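Local coordinates for pathogenicity island protein (Staphylococcus aureus subsp. aureus, PDB 3HL6) that is of unknown function but is encoded by a staphylococcal pathogenicity island and folds into a small mixed sheet with packed helices, assembled as two subunits, at residues 19-24 and 69-74; 38-41 and 45-48; 88-93 and 101-106; 158-163 and 175-180; 181-186 and 192-197. One frame throughout, in Å; residues are numbered along the deposited sequence.

Contact 1: 19-24 and 69-74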
# COMPACT_ATOMS: atom_id res chain seq x y z
N ARG B 19 6.72 1.72 3.58
CA ARG B 19 7.03 3.00 4.19
C ARG B 19 8.53 3.22 4.42
O ARG B 19 9.06 4.33 4.29
CB ARG B 19 6.32 3.17 5.53
CG ARG B 19 6.53 4.55 6.06
CD ARG B 19 6.06 4.75 7.44
NE ARG B 19 6.47 6.07 7.89
CZ ARG B 19 7.37 6.31 8.84
NH1 ARG B 19 7.95 5.30 9.49
NH2 ARG B 19 7.67 7.56 9.15
N TYR B 20 9.23 2.17 4.81
CA TYR B 20 10.65 2.36 5.04
C TYR B 20 11.33 2.40 3.70
O TYR B 20 12.29 3.12 3.53
CB TYR B 20 11.21 1.31 6.03
CG TYR B 20 10.91 1.77 7.45
CD1 TYR B 20 11.81 2.57 8.15
CD2 TYR B 20 9.69 1.47 8.07
CE1 TYR B 20 11.53 3.04 9.44
CE2 TYR B 20 9.39 1.93 9.36
CZ TYR B 20 10.32 2.72 10.04
OH TYR B 20 10.05 3.20 11.32
N TYR B 21 10.81 1.68 2.72
CA TYR B 21 11.46 1.63 1.43
C TYR B 21 11.55 3.01 0.82
O TYR B 21 12.61 3.45 0.37
CB TYR B 21 10.75 0.69 0.46
CG TYR B 21 11.34 0.76 -0.92
CD1 TYR B 21 10.60 1.24 -1.99
CD2 TYR B 21 12.65 0.39 -1.15
CE1 TYR B 21 11.12 1.31 -3.24
CE2 TYR B 21 13.19 0.47 -2.39
CZ TYR B 21 12.40 0.93 -3.44
OH TYR B 21 12.91 1.04 -4.71
N THR B 22 10.44 3.72 0.80
CA THR B 22 10.49 5.08 0.36
C THR B 22 11.30 5.91 1.34
O THR B 22 12.15 6.69 0.95
CB THR B 22 9.09 5.64 0.25
OG1 THR B 22 8.51 5.68 1.56
CG2 THR B 22 8.25 4.76 -0.66
N GLY B 23 11.06 5.73 2.62
CA GLY B 23 11.87 6.39 3.63
C GLY B 23 13.37 6.36 3.36
O GLY B 23 14.04 7.39 3.44
N LEU B 24 13.90 5.18 3.05
CA LEU B 24 15.35 4.97 3.04
C LEU B 24 15.96 5.03 1.64
O LEU B 24 17.16 4.78 1.47
CB LEU B 24 15.68 3.64 3.70
CG LEU B 24 15.44 3.71 5.20
CD1 LEU B 24 15.40 2.31 5.81
CD2 LEU B 24 16.49 4.59 5.85
N GLU B 69 14.86 -9.60 -4.69
CA GLU B 69 14.32 -8.27 -4.82
C GLU B 69 12.85 -8.19 -4.43
O GLU B 69 12.01 -8.88 -5.00
CB GLU B 69 14.47 -7.82 -6.28
CG GLU B 69 13.75 -6.52 -6.59
CD GLU B 69 14.24 -5.87 -7.85
OE1 GLU B 69 13.44 -5.11 -8.49
OE2 GLU B 69 15.42 -6.09 -8.20
N LEU B 70 12.54 -7.31 -3.49
CA LEU B 70 11.15 -7.03 -3.11
C LEU B 70 10.57 -5.87 -3.87
O LEU B 70 9.36 -5.82 -4.10
CB LEU B 70 11.05 -6.68 -1.64
CG LEU B 70 11.06 -7.82 -0.63
CD1 LEU B 70 10.52 -7.26 0.70
CD2 LEU B 70 10.24 -9.02 -1.09
N ALA B 71 11.43 -4.91 -4.23
CA ALA B 71 10.98 -3.62 -4.74
C ALA B 71 12.08 -2.87 -5.49
O ALA B 71 13.25 -2.89 -5.10
CB ALA B 71 10.42 -2.78 -3.62
N SER B 72 11.69 -2.20 -6.58
CA SER B 72 12.53 -1.13 -7.12
C SER B 72 11.69 0.13 -7.26
O SER B 72 10.49 0.06 -7.08
CB SER B 72 13.23 -1.55 -8.41
OG SER B 72 12.33 -2.09 -9.34
N PRO B 73 12.33 1.29 -7.44
CA PRO B 73 11.64 2.57 -7.54
C PRO B 73 10.39 2.56 -8.43
O PRO B 73 9.38 3.17 -8.08
CB PRO B 73 12.68 3.52 -8.13
CG PRO B 73 13.97 2.99 -7.74
CD PRO B 73 13.89 1.54 -7.22
N LYS B 74 10.45 1.89 -9.58
CA LYS B 74 9.33 1.94 -10.52
C LYS B 74 8.48 0.69 -10.36
O LYS B 74 7.53 0.46 -11.12
CB LYS B 74 9.84 2.07 -11.97
CG LYS B 74 10.56 3.39 -12.27
CD LYS B 74 10.43 3.75 -13.75
CE LYS B 74 9.00 3.38 -14.28
NZ LYS B 74 9.04 2.67 -15.64
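The phenol oxygen of Tyr21 reaches segment 69-74 at the bend where Ser72 passes into Pro73, and it hydrogen-bonds there to the backbone carbonyl of Ser51, in the turn between strands 44-49 and 52-57. Pro73 has no N-H, so its nitrogen cannot donate to the hydroxyl, and the two are merely neighbours; the very short approach there is doubtful and carries no weight. What holds across the two segments is apolar. With CG anti to the backbone N (chi1 174°), the ring of Tyr21 leaves helix 13-30 and crosses to the last strand of the sheet, where the methyl of Ala71 sits over the middle of one face. Ala71 CB lies 4.2 Å from the centroid of the Tyr21 ring and 10° off its normal, a CH-pi contact. The side chains of Tyr21 and Pro73 meet at about a right angle. Met48 and Leu53 add to the packing of the tyrosine, while on the same helix Arg19 turns to Glu77 of the second subunit in a salt bridge. Helix and strand CA atoms stay apart, 8.1 Å between Tyr21 CA and Ala71 CA, so the ring does the bridging. A classic beta bulge sets Leu70 and Ala71 together opposite Leu53 of strand 52-57. Tyr21 here packs its helix on strand 68-71, one of the two edge strands of a five-stranded mixed sheet.

Contact 2: 38-41 and 45-48; sequences YNDP and VYVM
Tyr46 OH donates a hydrogen bond of 2.6 Å to Asp40 OD2, the one direct link between the loop 38-41 and the strand 45-48. The acceptor oxygen lies at the edge of the Tyr46 ring, near its plane, whereas the phenol meets OD2 from above the carboxylate, 38° out of its plane. The two side chains approach from opposite directions, their flat groups only 10° from parallel. Asp40 holds CG anti to its backbone N (chi1 -174°), which extends the carboxylate toward the strand. A water bridges the other carboxylate oxygen and the phenol, donating to Asp40 OD1 at 2.8 Å and to Tyr46 OH at 3.1 Å, so the phenol oxygen gives one bond and receives another.

In the next shell the backbone holds the carboxylate. Asp40 OD1 takes the N-H of Phe42, an Asx turn, and Asp40 OD2 takes that of Met44. Arg13 makes a long, weak ion pair with OD1. The Tyr46 ring meets that of Phe35 with planes at about 20° and also touches Leu17 of helix 13-30.

Each carboxylate oxygen of this buried aspartate thus accepts at least two hydrogen bonds, which is consistent with an ionised group whose charge is spread over backbone N-H groups, a phenol and a water.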
# COMPACT_ATOMS: atom_id res chain seq x y z
N TYR B 38 10.32 -6.80 13.78
CA TYR B 38 10.08 -7.52 15.00
C TYR B 38 8.96 -8.56 14.90
O TYR B 38 7.84 -8.25 14.51
CB TYR B 38 9.88 -6.56 16.18
CG TYR B 38 10.10 -7.31 17.45
CD1 TYR B 38 11.38 -7.71 17.83
CD2 TYR B 38 9.02 -7.68 18.25
CE1 TYR B 38 11.59 -8.44 19.01
CE2 TYR B 38 9.21 -8.40 19.42
CZ TYR B 38 10.49 -8.78 19.79
OH TYR B 38 10.66 -9.50 20.94
N ASN B 39 9.29 -9.80 15.24
CA ASN B 39 8.35 -10.93 15.22
C ASN B 39 7.77 -11.18 13.82
O ASN B 39 6.57 -11.38 13.63
CB ASN B 39 7.26 -10.74 16.29
CG ASN B 39 7.41 -11.71 17.49
OD1 ASN B 39 8.32 -12.55 17.54
ND2 ASN B 39 6.50 -11.60 18.45
N ASP B 40 8.66 -11.13 12.83
CA ASP B 40 8.38 -11.49 11.46
C ASP B 40 8.23 -12.98 11.41
O ASP B 40 9.22 -13.69 11.61
CB ASP B 40 9.60 -11.10 10.63
CG ASP B 40 9.41 -11.29 9.14
OD1 ASP B 40 8.40 -11.90 8.72
OD2 ASP B 40 10.29 -10.80 8.39
N PRO B 41 7.04 -13.49 11.09
CA PRO B 41 6.95 -14.93 11.19
C PRO B 41 7.82 -15.63 10.15
O PRO B 41 7.94 -16.84 10.19
CB PRO B 41 5.47 -15.22 10.94
CG PRO B 41 4.96 -14.08 10.17
CD PRO B 41 5.79 -12.88 10.59
N VAL B 45 15.75 -11.19 6.58
CA VAL B 45 16.70 -10.10 6.64
C VAL B 45 16.49 -9.17 5.44
O VAL B 45 16.52 -9.61 4.28
CB VAL B 45 18.15 -10.66 6.66
CG1 VAL B 45 19.20 -9.55 6.56
CG2 VAL B 45 18.35 -11.51 7.91
N TYR B 46 16.26 -7.88 5.70
CA TYR B 46 15.97 -6.94 4.61
C TYR B 46 17.13 -6.01 4.36
O TYR B 46 17.70 -5.46 5.29
CB TYR B 46 14.73 -6.09 4.91
CG TYR B 46 13.52 -6.89 5.31
CD1 TYR B 46 13.30 -7.23 6.65
CD2 TYR B 46 12.58 -7.31 4.36
CE1 TYR B 46 12.19 -7.96 7.02
CE2 TYR B 46 11.45 -8.04 4.73
CZ TYR B 46 11.27 -8.37 6.07
OH TYR B 46 10.17 -9.09 6.47
N VAL B 47 17.45 -5.80 3.09
CA VAL B 47 18.54 -4.92 2.74
C VAL B 47 18.05 -3.90 1.72
O VAL B 47 17.40 -4.24 0.74
CB VAL B 47 19.71 -5.73 2.17
CG1 VAL B 47 20.69 -4.81 1.47
CG2 VAL B 47 20.41 -6.53 3.29
N MET B 48 18.37 -2.63 1.99
CA MET B 48 18.15 -1.55 1.05
C MET B 48 19.47 -1.20 0.46
O MET B 48 20.32 -0.65 1.13
CB MET B 48 17.63 -0.32 1.76
CG MET B 48 16.23 -0.42 2.26
SD MET B 48 15.09 0.21 1.01
CE MET B 48 16.01 1.57 0.28
O HOH W 1 7.90 -11.19 6.09

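Contact 3: 88-93 and 101-106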
# COMPACT_ATOMS: atom_id res chain seq x y z
N VAL B 88 -8.22 -8.95 0.64
CA VAL B 88 -9.22 -9.51 -0.24
C VAL B 88 -8.65 -10.57 -1.17
O VAL B 88 -9.28 -10.90 -2.15
CB VAL B 88 -9.90 -8.43 -1.10
CG1 VAL B 88 -10.75 -7.52 -0.24
CG2 VAL B 88 -8.85 -7.65 -1.92
N GLY B 89 -7.46 -11.09 -0.90
CA GLY B 89 -6.88 -12.10 -1.77
C GLY B 89 -6.88 -11.71 -3.24
O GLY B 89 -6.73 -10.55 -3.58
N TYR B 90 -7.02 -12.69 -4.12
CA TYR B 90 -6.57 -12.54 -5.50
C TYR B 90 -7.54 -13.24 -6.42
O TYR B 90 -7.88 -14.41 -6.20
CB TYR B 90 -5.19 -13.18 -5.70
CG TYR B 90 -4.07 -12.51 -4.94
CD1 TYR B 90 -3.23 -11.60 -5.55
CD2 TYR B 90 -3.86 -12.81 -3.60
CE1 TYR B 90 -2.21 -11.01 -4.85
CE2 TYR B 90 -2.84 -12.21 -2.89
CZ TYR B 90 -2.03 -11.32 -3.51
OH TYR B 90 -1.02 -10.74 -2.79
N GLU B 91 -8.01 -12.53 -7.45
CA GLU B 91 -8.79 -13.21 -8.45
C GLU B 91 -7.94 -13.58 -9.65
O GLU B 91 -7.40 -12.70 -10.32
CB GLU B 91 -10.01 -12.41 -8.89
CG GLU B 91 -10.97 -13.31 -9.67
CD GLU B 91 -12.32 -12.66 -10.00
OE1 GLU B 91 -12.65 -11.59 -9.43
OE2 GLU B 91 -13.05 -13.27 -10.83
N LEU B 92 -7.82 -14.87 -9.91
CA LEU B 92 -7.20 -15.34 -11.15
C LEU B 92 -8.10 -15.12 -12.39
O LEU B 92 -9.34 -15.15 -12.30
CB LEU B 92 -6.82 -16.81 -11.03
CG LEU B 92 -5.83 -17.15 -9.91
CD1 LEU B 92 -5.79 -18.68 -9.69
CD2 LEU B 92 -4.43 -16.60 -10.24
N HIS B 93 -7.47 -14.91 -13.54
CA HIS B 93 -8.17 -14.34 -14.69
C HIS B 93 -9.25 -15.29 -15.24
O HIS B 93 -10.40 -14.87 -15.44
CB HIS B 93 -7.16 -13.94 -15.78
CG HIS B 93 -6.69 -12.51 -15.67
ND1 HIS B 93 -7.56 -11.43 -15.77
CD2 HIS B 93 -5.45 -11.99 -15.48
CE1 HIS B 93 -6.87 -10.31 -15.64
NE2 HIS B 93 -5.59 -10.62 -15.47
N SER B 101 -2.65 -16.63 1.34
CA SER B 101 -1.96 -17.86 1.70
C SER B 101 -2.08 -18.94 0.61
O SER B 101 -1.07 -19.54 0.20
CB SER B 101 -2.42 -18.39 3.06
OG SER B 101 -2.22 -17.38 4.03
N ASP B 102 -3.29 -19.17 0.13
CA ASP B 102 -3.44 -20.11 -0.99
C ASP B 102 -2.76 -19.62 -2.25
O ASP B 102 -2.22 -20.42 -3.04
CB ASP B 102 -4.91 -20.34 -1.31
CG ASP B 102 -5.63 -21.06 -0.20
OD1 ASP B 102 -4.93 -21.74 0.57
OD2 ASP B 102 -6.87 -20.93 -0.13
N MET B 103 -2.75 -18.30 -2.45
CA MET B 103 -2.00 -17.76 -3.55
C MET B 103 -0.54 -18.17 -3.44
O MET B 103 0.07 -18.55 -4.46
CB MET B 103 -2.12 -16.26 -3.63
CG MET B 103 -1.44 -15.73 -4.87
SD MET B 103 -2.26 -16.19 -6.40
CE MET B 103 -1.17 -15.50 -7.64
N MET B 104 0.01 -18.10 -2.23
CA MET B 104 1.42 -18.41 -2.06
C MET B 104 1.64 -19.92 -2.16
O MET B 104 2.57 -20.38 -2.80
CB MET B 104 1.96 -17.81 -0.76
CG MET B 104 3.39 -18.11 -0.48
SD MET B 104 4.06 -17.50 1.09
CE MET B 104 5.74 -18.01 0.84
N ALA B 105 0.75 -20.69 -1.53
CA ALA B 105 0.79 -22.15 -1.58
C ALA B 105 0.73 -22.67 -3.02
O ALA B 105 1.44 -23.61 -3.40
CB ALA B 105 -0.36 -22.73 -0.76
N SER B 106 -0.14 -22.04 -3.80
CA SER B 106 -0.20 -22.29 -5.24
C SER B 106 1.13 -22.10 -5.91
O SER B 106 1.65 -23.03 -6.50
CB SER B 106 -1.20 -21.34 -5.88
OG SER B 106 -1.77 -21.98 -6.99
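Met103 leaves its helix with CG anti to the backbone N (chi1 -174°) and then bends at the second torsion (chi2 68°), which lays its chain across the ring of Tyr90 in a Met-aromatic contact. The two side chains cross at about a right angle. This is how the short, weakly bonded strand 90-92, paired antiparallel with 96-98, rests on helix 100-109, the helix that follows the hairpin.

The CG methylene lies over the ring face: Met103 CG stands 4.2 Å from the centroid of the Tyr90 ring, offset toward the rim, and makes a CH-pi contact. The sulfur follows at a slant, with Met103 SD 4.9 Å from the same Tyr90 centroid and 30° off the normal. Nearer the helix, Met103 CB packs 3.9 Å from Tyr90 CD2. No hydrogen bond joins the two segments, so the hold is purely apolar and sulfur-aromatic.

Leu162 of helix 152-163 is a shared neighbour, touching both Tyr90 and Met103. Gly89, with positive phi, marks where helix 77-88 gives way and the chain turns into the strand. Two residues along from Tyr90, the exposed Leu92 adds a looser contact at the far end of the methionine: its CD2 lies 4.3 Å from the terminal methyl, Met103 CE.

Contact 4: 158-163 and 175-180; sequences MLYQLA and EGLKLV
Helices 158-163 and 175-180 run nearly antiparallel, their directions 151° apart and their axes 11.1 Å distant at closest approach. That is a wide spacing, and Leu177 spans most of it. Its CG stands anti to the backbone N (chi1 -175°), which sends the forked end into the angle between Leu159, Tyr160 and Ala163.

The two methyls divide the work. Leu177 CD2 rests over the centre of one face of the Tyr160 ring, 4.0 Å from the centroid and 8° off the normal, a CH-pi contact. Leu177 CD1 lies toward one side of the same ring, 3.5 Å from Tyr160 CE2, and also packs 3.9 Å from Leu159 CB. One turn further along the first helix, Ala163 CB comes to 4.2 Å from Leu177 CD2, its methyl packing beside that branch. The tyrosine does not point straight at the partner helix from its backbone; the end of its side chain brings the ring in. The two side chains as a whole run obliquely to each other, although CD2 stands almost straight above the ring.

Beyond the leucine, the hydroxyl of Tyr160 hydrogen-bonds to the backbone N of Val57 on strand 52-57, and its ring stacks with that of Phe68. Leu159 turns to Met104 and Gln107 of helix 100-109. One side chain of the first helix thus reaches the sheet while another reaches a third helix. With only a short connection between helices 152-163 and 171-184, and no hydrogen bond between the two segments, the pair forms an antiparallel alpha-alpha hairpin near the centre of the chain.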
# COMPACT_ATOMS: atom_id res chain seq x y z
N MET B 158 8.70 -13.45 -6.12
CA MET B 158 7.27 -13.29 -6.01
C MET B 158 6.67 -14.02 -4.78
O MET B 158 5.81 -13.49 -4.10
CB MET B 158 6.63 -13.73 -7.32
CG MET B 158 5.25 -13.26 -7.44
SD MET B 158 4.24 -14.72 -7.52
CE MET B 158 3.25 -14.32 -9.00
N LEU B 159 7.14 -15.23 -4.49
CA LEU B 159 6.90 -15.86 -3.18
C LEU B 159 7.26 -14.94 -2.04
O LEU B 159 6.48 -14.73 -1.12
CB LEU B 159 7.66 -17.20 -3.06
CG LEU B 159 7.10 -18.35 -3.91
CD1 LEU B 159 8.06 -19.51 -3.95
CD2 LEU B 159 5.75 -18.77 -3.38
N TYR B 160 8.43 -14.32 -2.10
CA TYR B 160 8.75 -13.37 -1.06
C TYR B 160 7.73 -12.26 -0.92
O TYR B 160 7.43 -11.85 0.17
CB TYR B 160 10.15 -12.80 -1.24
CG TYR B 160 11.17 -13.68 -0.61
CD1 TYR B 160 11.74 -13.36 0.62
CD2 TYR B 160 11.55 -14.85 -1.22
CE1 TYR B 160 12.67 -14.17 1.21
CE2 TYR B 160 12.48 -15.67 -0.65
CZ TYR B 160 13.04 -15.33 0.57
OH TYR B 160 13.99 -16.18 1.13
N GLN B 161 7.20 -11.76 -2.03
CA GLN B 161 6.29 -10.62 -1.99
C GLN B 161 4.95 -10.98 -1.36
O GLN B 161 4.43 -10.25 -0.52
CB GLN B 161 6.07 -10.05 -3.40
CG GLN B 161 7.31 -9.35 -3.96
CD GLN B 161 7.21 -9.02 -5.46
OE1 GLN B 161 6.54 -9.71 -6.23
NE2 GLN B 161 7.85 -7.97 -5.86
N LEU B 162 4.39 -12.11 -1.77
CA LEU B 162 3.26 -12.70 -1.08
C LEU B 162 3.52 -12.83 0.43
O LEU B 162 2.67 -12.44 1.24
CB LEU B 162 2.93 -14.07 -1.69
CG LEU B 162 2.51 -13.92 -3.14
CD1 LEU B 162 2.35 -15.25 -3.86
CD2 LEU B 162 1.19 -13.14 -3.15
N ALA B 163 4.70 -13.31 0.80
CA ALA B 163 4.95 -13.63 2.21
C ALA B 163 4.77 -12.41 3.11
O ALA B 163 4.32 -12.53 4.25
CB ALA B 163 6.35 -14.26 2.41
N GLU B 175 8.20 -23.21 6.14
CA GLU B 175 9.21 -24.21 5.80
C GLU B 175 9.42 -24.22 4.27
O GLU B 175 10.56 -24.23 3.79
CB GLU B 175 8.79 -25.57 6.34
CG GLU B 175 9.84 -26.69 6.19
CD GLU B 175 11.13 -26.39 6.95
OE1 GLU B 175 11.13 -25.44 7.78
OE2 GLU B 175 12.15 -27.11 6.72
N GLY B 176 8.32 -24.20 3.52
CA GLY B 176 8.39 -24.06 2.06
C GLY B 176 9.31 -22.98 1.53
O GLY B 176 10.14 -23.23 0.66
N LEU B 177 9.16 -21.76 2.03
CA LEU B 177 9.97 -20.66 1.54
C LEU B 177 11.45 -20.82 1.94
O LEU B 177 12.37 -20.45 1.18
CB LEU B 177 9.41 -19.32 2.00
CG LEU B 177 10.14 -18.11 1.41
CD1 LEU B 177 10.06 -18.08 -0.16
CD2 LEU B 177 9.62 -16.83 2.02
N LYS B 178 11.68 -21.40 3.11
CA LYS B 178 13.01 -21.62 3.60
C LYS B 178 13.77 -22.66 2.77
O LYS B 178 14.95 -22.43 2.44
CB LYS B 178 12.95 -22.00 5.09
CG LYS B 178 14.24 -22.45 5.70
CD LYS B 178 14.27 -22.13 7.19
CE LYS B 178 15.44 -22.87 7.87
NZ LYS B 178 15.74 -22.40 9.26
N LEU B 179 13.12 -23.76 2.41
CA LEU B 179 13.79 -24.82 1.62
C LEU B 179 14.12 -24.39 0.19
O LEU B 179 15.13 -24.79 -0.41
CB LEU B 179 12.93 -26.08 1.54
CG LEU B 179 12.34 -26.75 2.79
CD1 LEU B 179 11.04 -27.49 2.45
CD2 LEU B 179 13.36 -27.69 3.41
N VAL B 180 13.24 -23.60 -0.37
CA VAL B 180 13.46 -23.08 -1.69
C VAL B 180 14.57 -22.04 -1.63
O VAL B 180 15.45 -22.02 -2.48
CB VAL B 180 12.15 -22.50 -2.25
CG1 VAL B 180 12.42 -21.76 -3.46
CG2 VAL B 180 11.16 -23.68 -2.57

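Contact 5: 181-186 and 192-197; sequences TEFVQD and EDYKAL
The ring of Phe183 is received by helix 192-197 in two different ways: Leu197 lies over one of its faces, and Tyr194 meets it at a slant. Both belong to the connecting end of an alpha-alpha hairpin, in which helix 171-184 ends and, after a short turn, helix 191-208 begins and runs back beside it.

Phe183 sets its CG anti to the backbone N (chi1 177°) and so reaches directly across. Leu197 comes to it at about a right angle, with CD2 4.3 Å from the centroid of the Phe183 ring and 14° off its normal, a CH-pi contact displaced toward the rim. The far end of the ring lies against the opposing backbone, where Phe183 CE2 is 3.5 Å from Tyr194 CA. Phe183 CZ packs 3.8 Å from Tyr194 CB and sits at the edge of the tyrosine ring, near its plane, so the two aromatic groups are not stacked. Asp193 meets the ring with its backbone carbonyl carbon, Asp193 C lying 3.8 Å from Phe183 CE2, and more loosely with CB. Its OD1 accepts a hydrogen bond from the backbone N-H of Thr190, just before helix 191-208.

Helix 112-121 also packs here, Leu118 on Phe183 and Met115 on Tyr194. At the root of the phenylalanine side chain, the other methyl of the leucine adds to the grip: Leu197 CD1 lies 4.1 Å from Phe183 CB.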
# COMPACT_ATOMS: atom_id res chain seq x y z
N THR B 181 14.56 -21.18 -0.61
CA THR B 181 15.59 -20.15 -0.58
C THR B 181 16.95 -20.74 -0.22
O THR B 181 17.98 -20.24 -0.64
CB THR B 181 15.23 -18.92 0.31
OG1 THR B 181 15.05 -19.34 1.65
CG2 THR B 181 13.92 -18.34 -0.10
N GLU B 182 16.95 -21.84 0.53
CA GLU B 182 18.20 -22.54 0.80
C GLU B 182 18.79 -23.19 -0.44
O GLU B 182 19.96 -22.98 -0.79
CB GLU B 182 18.01 -23.59 1.89
CG GLU B 182 19.32 -24.24 2.29
CD GLU B 182 19.16 -25.30 3.38
OE1 GLU B 182 18.02 -25.55 3.84
OE2 GLU B 182 20.20 -25.89 3.76
N PHE B 183 17.98 -24.00 -1.10
CA PHE B 183 18.38 -24.73 -2.28
C PHE B 183 19.13 -23.87 -3.28
O PHE B 183 20.03 -24.34 -3.96
CB PHE B 183 17.15 -25.32 -2.93
CG PHE B 183 17.42 -26.05 -4.21
CD1 PHE B 183 17.00 -25.52 -5.43
CD2 PHE B 183 18.04 -27.30 -4.19
CE1 PHE B 183 17.21 -26.21 -6.61
CE2 PHE B 183 18.26 -27.99 -5.39
CZ PHE B 183 17.84 -27.45 -6.60
N VAL B 184 18.76 -22.61 -3.37
CA VAL B 184 19.34 -21.76 -4.38
C VAL B 184 20.65 -21.06 -3.99
O VAL B 184 21.43 -20.67 -4.86
CB VAL B 184 18.31 -20.75 -4.90
CG1 VAL B 184 18.99 -19.66 -5.68
CG2 VAL B 184 17.29 -21.47 -5.76
N GLN B 185 20.90 -20.91 -2.69
CA GLN B 185 22.25 -20.59 -2.22
C GLN B 185 23.16 -21.74 -2.60
O GLN B 185 23.10 -22.81 -1.99
CB GLN B 185 22.27 -20.40 -0.70
CG GLN B 185 21.16 -19.52 -0.14
CD GLN B 185 21.10 -18.16 -0.80
OE1 GLN B 185 22.13 -17.56 -1.07
NE2 GLN B 185 19.88 -17.68 -1.08
N ASP B 186 23.99 -21.58 -3.62
CA ASP B 186 24.41 -22.77 -4.37
C ASP B 186 25.31 -23.73 -3.60
O ASP B 186 26.29 -23.33 -2.95
CB ASP B 186 25.05 -22.40 -5.70
CG ASP B 186 24.20 -22.84 -6.87
OD1 ASP B 186 23.28 -23.69 -6.66
OD2 ASP B 186 24.47 -22.35 -7.99
N GLU B 192 20.64 -34.75 -6.58
CA GLU B 192 20.20 -35.33 -5.32
C GLU B 192 19.61 -34.28 -4.39
O GLU B 192 18.62 -34.52 -3.69
CB GLU B 192 21.37 -36.03 -4.62
CG GLU B 192 22.03 -37.14 -5.42
CD GLU B 192 21.02 -38.07 -6.11
OE1 GLU B 192 19.86 -38.16 -5.64
OE2 GLU B 192 21.39 -38.69 -7.13
N ASP B 193 20.22 -33.10 -4.37
CA ASP B 193 19.70 -32.03 -3.55
C ASP B 193 18.37 -31.58 -4.11
O ASP B 193 17.45 -31.28 -3.36
CB ASP B 193 20.70 -30.87 -3.48
CG ASP B 193 22.10 -31.32 -3.09
OD1 ASP B 193 23.09 -30.87 -3.72
OD2 ASP B 193 22.21 -32.15 -2.15
N TYR B 194 18.25 -31.56 -5.44
CA TYR B 194 16.97 -31.21 -6.04
C TYR B 194 15.87 -32.20 -5.65
O TYR B 194 14.77 -31.78 -5.32
CB TYR B 194 17.02 -31.06 -7.57
CG TYR B 194 15.61 -31.08 -8.09
CD1 TYR B 194 14.79 -29.96 -7.97
CD2 TYR B 194 15.06 -32.24 -8.58
CE1 TYR B 194 13.48 -29.98 -8.39
CE2 TYR B 194 13.75 -32.28 -8.99
CZ TYR B 194 12.96 -31.15 -8.89
OH TYR B 194 11.66 -31.20 -9.32
N LYS B 195 16.12 -33.50 -5.73
CA LYS B 195 15.04 -34.45 -5.47
C LYS B 195 14.73 -34.61 -3.98
O LYS B 195 13.59 -34.88 -3.60
CB LYS B 195 15.27 -35.81 -6.13
CG LYS B 195 16.70 -36.15 -6.42
CD LYS B 195 16.90 -37.65 -6.61
CE LYS B 195 15.91 -38.25 -7.59
NZ LYS B 195 15.86 -39.77 -7.47
N ALA B 196 15.74 -34.43 -3.14
CA ALA B 196 15.50 -34.27 -1.71
C ALA B 196 14.50 -33.14 -1.45
O ALA B 196 13.52 -33.30 -0.72
CB ALA B 196 16.82 -34.02 -0.96
N LEU B 197 14.75 -31.99 -2.08
CA LEU B 197 13.83 -30.86 -2.02
C LEU B 197 12.46 -31.16 -2.60
O LEU B 197 11.44 -30.67 -2.09
CB LEU B 197 14.43 -29.65 -2.73
CG LEU B 197 13.52 -28.44 -2.91
CD1 LEU B 197 13.83 -27.40 -1.87
CD2 LEU B 197 13.65 -27.84 -4.32

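From the N terminus, contact 1 closes the longest loop, bringing helix 13-30 against strand 68-71, and contact 2 nests inside it, tying the loop after strand 33-37 to strand 44-49. They touch through Met48 packing on Tyr21. The remaining three follow in series without crossing. Contact 3 folds the small hairpin back on helix 100-109, contact 4 pairs helices 152-163 and 171-184, and contact 5 joins the end of the latter to helix 191-208. Contacts 4 and 5 share helix 171-184. Contact 4 sits centrally, joined to contact 1 by a probable hydrogen bond from Gln161 to Leu70 and to contact 3 through Leu162, so sheet and helices meet there.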